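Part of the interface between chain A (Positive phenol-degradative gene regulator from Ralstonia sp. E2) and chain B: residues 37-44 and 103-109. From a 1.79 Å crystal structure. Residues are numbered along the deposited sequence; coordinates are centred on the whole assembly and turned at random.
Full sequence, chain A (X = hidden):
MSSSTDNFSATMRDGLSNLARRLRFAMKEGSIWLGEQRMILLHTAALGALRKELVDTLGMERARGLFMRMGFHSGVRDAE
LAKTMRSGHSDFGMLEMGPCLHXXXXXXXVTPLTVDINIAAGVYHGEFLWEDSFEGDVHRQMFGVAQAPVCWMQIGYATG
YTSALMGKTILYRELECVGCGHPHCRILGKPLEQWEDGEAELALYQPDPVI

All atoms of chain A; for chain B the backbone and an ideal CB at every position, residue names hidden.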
# COMPACT_ATOMS: atom_id res chain seq x y z
N GLN A 37 -9.49 10.32 -4.14
CA GLN A 37 -9.13 9.22 -3.26
C GLN A 37 -7.76 9.50 -2.67
O GLN A 37 -6.81 9.81 -3.40
CB GLN A 37 -9.11 7.88 -3.99
CG GLN A 37 -10.47 7.36 -4.41
CD GLN A 37 -11.45 7.23 -3.25
OE1 GLN A 37 -11.07 6.89 -2.14
NE2 GLN A 37 -12.72 7.52 -3.52
N ARG A 38 -7.67 9.37 -1.36
CA ARG A 38 -6.40 9.57 -0.70
C ARG A 38 -5.57 8.31 -0.93
O ARG A 38 -6.10 7.20 -0.93
CB ARG A 38 -6.61 9.85 0.78
CG ARG A 38 -5.37 10.37 1.49
CD ARG A 38 -5.53 10.37 3.01
NE ARG A 38 -4.24 10.64 3.62
CZ ARG A 38 -4.04 10.98 4.88
NH1 ARG A 38 -5.07 11.09 5.73
NH2 ARG A 38 -2.80 11.21 5.30
N MET A 39 -4.28 8.51 -1.18
CA MET A 39 -3.34 7.41 -1.43
C MET A 39 -2.19 7.41 -0.40
O MET A 39 -1.87 8.43 0.19
CB MET A 39 -2.73 7.51 -2.84
CG MET A 39 -3.74 7.85 -3.96
SD MET A 39 -4.88 6.51 -4.31
CE MET A 39 -3.79 5.45 -5.25
N ILE A 40 -1.56 6.26 -0.22
CA ILE A 40 -0.24 6.24 0.41
C ILE A 40 0.76 5.58 -0.50
O ILE A 40 0.38 4.79 -1.40
CB ILE A 40 -0.20 5.50 1.77
CG1 ILE A 40 -0.66 4.05 1.63
CG2 ILE A 40 -1.06 6.23 2.80
CD1 ILE A 40 -0.36 3.27 2.88
N LEU A 41 2.04 5.92 -0.30
CA LEU A 41 3.14 5.15 -0.91
C LEU A 41 3.53 4.05 0.05
O LEU A 41 3.87 4.34 1.20
CB LEU A 41 4.35 6.04 -1.19
CG LEU A 41 4.26 7.06 -2.33
CD1 LEU A 41 5.28 8.18 -2.10
CD2 LEU A 41 4.45 6.42 -3.68
N LEU A 42 3.50 2.81 -0.41
CA LEU A 42 3.78 1.68 0.47
C LEU A 42 4.88 0.83 -0.13
O LEU A 42 4.85 0.56 -1.30
CB LEU A 42 2.51 0.84 0.68
CG LEU A 42 2.62 -0.31 1.66
CD1 LEU A 42 2.95 0.20 3.05
CD2 LEU A 42 1.30 -1.10 1.68
N HIS A 43 5.86 0.42 0.69
CA HIS A 43 6.98 -0.40 0.22
C HIS A 43 6.47 -1.77 -0.26
O HIS A 43 5.73 -2.44 0.45
CB HIS A 43 8.00 -0.59 1.34
CG HIS A 43 8.44 0.70 1.96
ND1 HIS A 43 7.63 1.44 2.80
CD2 HIS A 43 9.60 1.40 1.86
CE1 HIS A 43 8.26 2.52 3.19
NE2 HIS A 43 9.46 2.52 2.63
N THR A 44 6.82 -2.17 -1.47
CA THR A 44 6.34 -3.46 -1.94
C THR A 44 6.83 -4.55 -1.01
O THR A 44 6.18 -5.56 -0.84
CB THR A 44 6.79 -3.75 -3.36
OG1 THR A 44 8.23 -3.82 -3.39
CG2 THR A 44 6.32 -2.64 -4.30
N UNK B 103 5.94 11.33 6.00
CA UNK B 103 5.15 12.45 5.49
C UNK B 103 5.09 12.43 3.96
O UNK B 103 4.00 12.49 3.35
CB UNK B 103 5.74 13.78 5.98
N UNK B 104 6.26 12.27 3.34
CA UNK B 104 6.35 12.11 1.89
C UNK B 104 5.51 10.91 1.38
O UNK B 104 4.96 10.94 0.28
CB UNK B 104 7.81 11.93 1.49
N UNK B 105 5.42 9.87 2.20
CA UNK B 105 4.70 8.67 1.83
C UNK B 105 3.20 8.87 2.02
O UNK B 105 2.41 7.98 1.68
CB UNK B 105 5.19 7.48 2.65
N UNK B 106 2.81 10.04 2.52
CA UNK B 106 1.41 10.42 2.62
C UNK B 106 0.69 9.65 3.71
O UNK B 106 -0.54 9.60 3.76
CB UNK B 106 0.71 10.20 1.28
N UNK B 107 1.47 9.10 4.63
CA UNK B 107 0.92 8.29 5.70
C UNK B 107 0.34 9.19 6.79
O UNK B 107 -0.77 8.98 7.27
CB UNK B 107 1.99 7.36 6.28
N UNK B 108 1.08 10.24 7.12
CA UNK B 108 0.76 11.13 8.24
C UNK B 108 1.62 12.39 8.11
O UNK B 108 2.68 12.37 7.49
CB UNK B 108 1.00 10.44 9.58
N UNK B 109 1.16 13.50 8.70
CA UNK B 109 1.99 14.72 8.79
C UNK B 109 2.67 14.71 10.15
O UNK B 109 2.00 14.77 11.20
CB UNK B 109 1.16 15.99 8.60

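At position 103 the backbone is helical (phi/psi -70/-49), and no atom of the chain A stretch lies within 5.5 Å of the ideal CB. Chain A therefore sets no preference here, and any helix-tolerant residue would fit. The deposited residue is Thr103(B). Its backbone does the relevant work, its O accepting a 2.8 Å hydrogen bond from N of position 106.

Position 104, also helical, has its CA-to-CB bond sideways and again finds nothing of chain A within 5.5 Å of the ideal CB. The choice is wide. It is Ile104(B), with chi1 m and chi2 t; the end of its side chain leads away, and the closest contact is made by its backbone, O lying 3.7 Å from CD1 of Leu41(A).

Position 105 meets chain A most extensively. Its carbonyl O receives a nearly straight hydrogen bond from Leu41(A) N (2.9 Å, 166° at the hydrogen) and also lies 3.4 Å from CA of Ile40(A) in a CA-H...O contact. Both atoms of the hydrogen bond belong to the backbone, so it does not depend on which side chain is present. CA-to-CB points sideways, and the ideal CB is 3.7 Å from O of Leu41(A), with the apolar Leu41(A) side chain and the ring of His43(A) nearby. A flexible chain with aliphatic carbons would suit, Met among them, and Glu or Gln would add a polar end near Leu41(A) O and His43(A). The residue is Glu105(B). Its CG packs 3.9 Å from CB of Leu41(A), while OE2 comes 3.5 Å from CE1 of His43(A), a contact with a ring carbon. A water bridges the chains, donating to Leu41(A) O at 2.7 Å and to Glu105(B) OE1 at 3.1 Å.

Position 106 has positive phi (72/20), which by itself favours glycine, although Asn can adopt such angles. Here CA-to-CB points toward chain A, and the ideal CB would sit 3.3 Å from Met39(A) O and 4.2 Å from Ile40(A) CA, leaving little room for a side chain. Both observations point to glycine, and the residue is Gly106(B), which ends the helix in a Schellman motif. Its O accepts a hydrogen bond from Arg38(A) NH2 (3.2 Å, 143°), approaching the guanidinium at its edge. A water accepting from Arg38(A) NE at 2.7 Å lies 2.8 Å from the same Gly106(B) O.

At position 107 CA-to-CB points away, yet the ideal CB is 4.8 Å from CG2 of Ile40(A), so a modest apolar residue such as Val, Ile or Ala would be compatible. Val107(B), with chi1 t, places CG2 4.1 Å from Ile40(A) CG2, an apolar contact between side chains.

Position 108 is extended (-167/156), and its CA-to-CB points away, with no chain A atom within 5.5 Å of the ideal CB; a beta-branched residue would accord with the backbone, but chain A does not demand one. It is Val108(B), whose CB is 5.8 Å from Arg38(A) NH2, its nearest approach to the stretch.

Position 109 has an extended backbone (-96/115) and a sideways CA-to-CB, with nothing of the chain A stretch within 5.5 Å of the ideal CB, so many residues would do. Arg109(B) covers no chain A surface here and bonds elsewhere in the structure.

Chain B, residues 103-109: TIEGVVR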
# COMPACT_ATOMS: atom_id res chain seq x y z
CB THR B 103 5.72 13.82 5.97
OG1 THR B 103 5.70 13.89 7.41
CG2 THR B 103 4.90 14.98 5.42
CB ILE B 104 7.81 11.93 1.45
CG1 ILE B 104 8.59 13.23 1.70
CG2 ILE B 104 7.91 11.51 -0.02
CD1 ILE B 104 10.14 13.07 1.69
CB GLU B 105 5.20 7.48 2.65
CG GLU B 105 6.46 6.81 2.05
CD GLU B 105 7.35 6.13 3.09
OE1 GLU B 105 6.88 5.76 4.19
OE2 GLU B 105 8.55 5.99 2.80
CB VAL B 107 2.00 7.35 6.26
CG1 VAL B 107 1.63 6.86 7.63
CG2 VAL B 107 2.25 6.14 5.28
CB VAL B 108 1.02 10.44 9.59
CG1 VAL B 108 2.48 10.09 9.71
CG2 VAL B 108 0.56 11.29 10.76
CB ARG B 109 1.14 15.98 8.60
CG ARG B 109 1.86 17.34 8.60
CD ARG B 109 0.84 18.52 8.72
NE ARG B 109 -0.30 18.39 7.79
CZ ARG B 109 -1.54 18.79 8.06
NH1 ARG B 109 -1.82 19.37 9.23
NH2 ARG B 109 -2.51 18.62 7.16
O HOH W 1 -2.24 10.49 1.77
O HOH W 2 4.57 3.70 3.69
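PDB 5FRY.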